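Local coordinates for protein cyclic UMP-AMP synthase (Rhodothermus marinus SG0.5JP17-172, PDB 6E0K) that joins UTP and ATP into the cyclic dinucleotide 3',3'-cUAMP, the second messenger of a CBASS antiphage defence system, at residues T19-I27 with V121-V130. Numbering follows the deposited sequence.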
loop_
_atom_site.group_PDB
_atom_site.type_symbol
_atom_site.label_atom_id
_atom_site.label_comp_id
_atom_site.label_asym_id
_atom_site.label_seq_id
_atom_site.Cartn_x
_atom_site.Cartn_y
_atom_site.Cartn_z
ATOM N N THR A 19 -1.553 -11.570 -14.711
ATOM C CA THR A 19 -2.911 -11.093 -14.918
ATOM C C THR A 19 -3.104 -9.701 -14.322
ATOM O O THR A 19 -3.826 -8.873 -14.901
ATOM C CB THR A 19 -3.891 -12.122 -14.338
ATOM O OG1 THR A 19 -3.619 -13.407 -14.920
ATOM C CG2 THR A 19 -5.328 -11.752 -14.640
ATOM N N ALA A 20 -2.434 -9.402 -13.200
ATOM C CA ALA A 20 -2.499 -8.056 -12.634
ATOM C C ALA A 20 -1.857 -7.034 -13.562
ATOM O O ALA A 20 -2.396 -5.938 -13.759
ATOM C CB ALA A 20 -1.823 -8.043 -11.262
ATOM N N LYS A 21 -0.721 -7.384 -14.167
ATOM C CA LYS A 21 -0.091 -6.471 -15.117
ATOM C C LYS A 21 -0.992 -6.209 -16.320
ATOM O O LYS A 21 -1.107 -5.067 -16.776
ATOM C CB LYS A 21 1.268 -7.022 -15.553
ATOM C CG LYS A 21 2.353 -6.790 -14.483
ATOM C CD LYS A 21 3.682 -7.444 -14.842
ATOM C CE LYS A 21 4.706 -7.225 -13.737
ATOM N NZ LYS A 21 5.936 -8.044 -13.932
ATOM N N LYS A 22 -1.673 -7.238 -16.817
ATOM C CA LYS A 22 -2.585 -7.033 -17.939
ATOM C C LYS A 22 -3.789 -6.203 -17.534
ATOM O O LYS A 22 -4.336 -5.469 -18.369
ATOM C CB LYS A 22 -3.065 -8.371 -18.500
ATOM C CG LYS A 22 -1.965 -9.256 -19.038
ATOM C CD LYS A 22 -1.176 -8.557 -20.088
ATOM C CE LYS A 22 -1.994 -8.360 -21.339
ATOM N NZ LYS A 22 -1.091 -8.214 -22.510
ATOM N N THR A 23 -4.221 -6.311 -16.273
ATOM C CA THR A 23 -5.297 -5.450 -15.784
ATOM C C THR A 23 -4.872 -3.992 -15.842
ATOM O O THR A 23 -5.623 -3.119 -16.302
ATOM C CB THR A 23 -5.676 -5.851 -14.353
ATOM O OG1 THR A 23 -6.054 -7.231 -14.334
ATOM C CG2 THR A 23 -6.845 -5.005 -13.826
ATOM N N HIS A 24 -3.651 -3.716 -15.386
ATOM C CA HIS A 24 -3.081 -2.375 -15.478
ATOM C C HIS A 24 -3.050 -1.888 -16.927
ATOM O O HIS A 24 -3.501 -0.770 -17.240
ATOM C CB HIS A 24 -1.680 -2.424 -14.859
ATOM C CG HIS A 24 -0.909 -1.152 -14.973
ATOM N ND1 HIS A 24 0.468 -1.117 -14.916
ATOM C CD2 HIS A 24 -1.317 0.136 -15.078
ATOM C CE1 HIS A 24 0.876 0.137 -15.010
ATOM N NE2 HIS A 24 -0.187 0.914 -15.122
ATOM N N GLU A 25 -2.543 -2.731 -17.830
ATOM C CA GLU A 25 -2.453 -2.351 -19.235
ATOM C C GLU A 25 -3.833 -2.135 -19.833
ATOM O O GLU A 25 -4.011 -1.256 -20.678
ATOM C CB GLU A 25 -1.688 -3.422 -20.016
ATOM C CG GLU A 25 -0.238 -3.571 -19.556
ATOM C CD GLU A 25 0.491 -4.732 -20.221
ATOM O OE1 GLU A 25 -0.100 -5.400 -21.097
ATOM O OE2 GLU A 25 1.666 -4.972 -19.862
ATOM N N SER A 26 -4.828 -2.897 -19.372
ATOM C CA SER A 26 -6.198 -2.699 -19.847
ATOM C C SER A 26 -6.751 -1.334 -19.443
ATOM O O SER A 26 -7.311 -0.616 -20.281
ATOM C CB SER A 26 -7.094 -3.820 -19.314
ATOM O OG SER A 26 -8.425 -3.671 -19.781
ATOM N N ILE A 27 -6.638 -0.970 -18.159
ATOM C CA ILE A 27 -7.084 0.357 -17.725
ATOM C C ILE A 27 -6.370 1.445 -18.519
ATOM O O ILE A 27 -6.991 2.421 -18.967
ATOM C CB ILE A 27 -6.860 0.533 -16.215
ATOM C CG1 ILE A 27 -7.655 -0.516 -15.413
ATOM C CG2 ILE A 27 -7.216 1.963 -15.797
ATOM C CD1 ILE A 27 -9.158 -0.330 -15.487
ATOM N N VAL A 121 -13.789 -1.435 -11.448
ATOM C CA VAL A 121 -13.877 -1.795 -12.853
ATOM C C VAL A 121 -13.685 -3.295 -12.987
ATOM O O VAL A 121 -12.684 -3.836 -12.506
ATOM C CB VAL A 121 -12.823 -1.048 -13.688
ATOM C CG1 VAL A 121 -12.937 -1.441 -15.143
ATOM C CG2 VAL A 121 -12.960 0.469 -13.491
ATOM N N GLU A 122 -14.638 -3.964 -13.634
ATOM C CA GLU A 122 -14.487 -5.371 -14.008
ATOM C C GLU A 122 -13.830 -5.429 -15.385
ATOM O O GLU A 122 -14.481 -5.148 -16.394
ATOM C CB GLU A 122 -15.844 -6.069 -14.025
ATOM C CG GLU A 122 -16.608 -5.945 -12.715
ATOM C CD GLU A 122 -15.838 -6.494 -11.536
ATOM O OE1 GLU A 122 -15.262 -7.601 -11.671
ATOM O OE2 GLU A 122 -15.803 -5.812 -10.481
ATOM N N THR A 123 -12.544 -5.779 -15.428
ATOM C CA THR A 123 -11.861 -5.966 -16.704
ATOM C C THR A 123 -11.971 -7.425 -17.144
ATOM O O THR A 123 -12.520 -8.277 -16.445
ATOM C CB THR A 123 -10.384 -5.555 -16.641
ATOM O OG1 THR A 123 -9.601 -6.585 -16.009
ATOM C CG2 THR A 123 -10.183 -4.211 -15.887
ATOM N N THR A 124 -11.438 -7.723 -18.331
ATOM C CA THR A 124 -11.355 -9.106 -18.793
ATOM C C THR A 124 -10.225 -9.886 -18.139
ATOM O O THR A 124 -10.041 -11.065 -18.453
ATOM C CB THR A 124 -11.156 -9.156 -20.304
ATOM O OG1 THR A 124 -9.945 -8.456 -20.620
ATOM C CG2 THR A 124 -12.329 -8.500 -21.010
ATOM N N TYR A 125 -9.462 -9.249 -17.243
ATOM C CA TYR A 125 -8.396 -9.902 -16.515
ATOM C C TYR A 125 -8.848 -9.993 -15.066
ATOM O O TYR A 125 -9.644 -10.895 -14.732
ATOM C CB TYR A 125 -7.085 -9.136 -16.736
ATOM C CG TYR A 125 -6.677 -9.149 -18.192
ATOM C CD1 TYR A 125 -6.097 -10.286 -18.741
ATOM C CD2 TYR A 125 -6.876 -8.040 -19.006
ATOM C CE1 TYR A 125 -5.724 -10.321 -20.072
ATOM C CE2 TYR A 125 -6.509 -8.068 -20.344
ATOM C CZ TYR A 125 -5.927 -9.219 -20.864
ATOM O OH TYR A 125 -5.538 -9.280 -22.190
ATOM N N LEU A 126 -8.412 -9.103 -14.184
ATOM C CA LEU A 126 -8.881 -9.036 -12.808
ATOM C C LEU A 126 -9.721 -7.792 -12.562
ATOM O O LEU A 126 -9.669 -6.824 -13.327
ATOM C CB LEU A 126 -7.696 -9.030 -11.827
ATOM C CG LEU A 126 -7.032 -10.396 -11.701
ATOM C CD1 LEU A 126 -5.648 -10.232 -11.114
ATOM C CD2 LEU A 126 -7.874 -11.325 -10.841
ATOM N N PRO A 127 -10.500 -7.779 -11.485
ATOM C CA PRO A 127 -11.164 -6.541 -11.089
ATOM C C PRO A 127 -10.131 -5.521 -10.647
ATOM O O PRO A 127 -9.108 -5.859 -10.044
ATOM C CB PRO A 127 -12.061 -6.968 -9.919
ATOM C CG PRO A 127 -12.138 -8.463 -10.004
ATOM C CD PRO A 127 -10.819 -8.889 -10.574
ATOM N N ALA A 128 -10.401 -4.262 -10.973
ATOM C CA ALA A 128 -9.525 -3.160 -10.644
ATOM C C ALA A 128 -10.231 -2.230 -9.670
ATOM O O ALA A 128 -11.421 -1.931 -9.820
ATOM C CB ALA A 128 -9.105 -2.396 -11.903
ATOM N N ASP A 129 -9.503 -1.805 -8.654
ATOM C CA ASP A 129 -9.965 -0.785 -7.725
ATOM C C ASP A 129 -9.181 0.472 -8.070
ATOM O O ASP A 129 -7.973 0.536 -7.824
ATOM C CB ASP A 129 -9.727 -1.225 -6.283
ATOM C CG ASP A 129 -10.473 -0.378 -5.288
ATOM O OD1 ASP A 129 -11.689 -0.163 -5.483
ATOM O OD2 ASP A 129 -9.843 0.063 -4.303
ATOM N N VAL A 130 -9.855 1.446 -8.681
ATOM C CA VAL A 130 -9.192 2.575 -9.330
ATOM C C VAL A 130 -9.315 3.802 -8.440
ATOM O O VAL A 130 -10.425 4.279 -8.183
ATOM C CB VAL A 130 -9.785 2.851 -10.720
ATOM C CG1 VAL A 130 -9.075 4.019 -11.371
ATOM C CG2 VAL A 130 -9.665 1.612 -11.616
HETATM O O HOH W 1 -9.866 -5.759 -20.311
#
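T23 ties the helix to the beta-hairpin turn through its hydroxyl: L126 N donates to T23 OG1 over 3.0 Å, at 157° on the hydrogen. That oxygen lies beside its own backbone N (chi1 -57°), from where it also donates to T19 O one helical turn back, at 2.8 Å. T19 O accepts T23 N as well, the two donors arriving from opposite faces of the carbonyl plane. The same torsion sends T23 CG2 the other way, onto A128 CB and the T123 side chain. Y125 sets one ring face over K22 CB, which stands 3.5 Å from the ring centroid, 7° off the normal, a CH-pi contact; S26 CB lies at the ring edge. K22 then bends at chi2 and chi3, bringing CE near the tyrosine OH and NZ to E25 OE1, a salt bridge whose hydrogen bond is weak. Inside the turn, T123 OG1 accepts Y125 N, an ST turn, and donates to L126 O at 2.7 Å. A water joins S26 OG to T124 OG1, and S26 OG is also hydrogen-bonded to Y107 OH. L126 CG rests on T19 CG2 (3.7 Å), and I27 CD1 meets V121 CG1 tip to tip. Helix 18-32 thus packs across the nucleotidyltransferase-domain hairpin of strands 119-122 and 127-138, which carries the magnesium ligand D129, with helix 92-107 touching I27, V121 and T123 through Y107 and strand 61-68 lying against A20, T23 and L126.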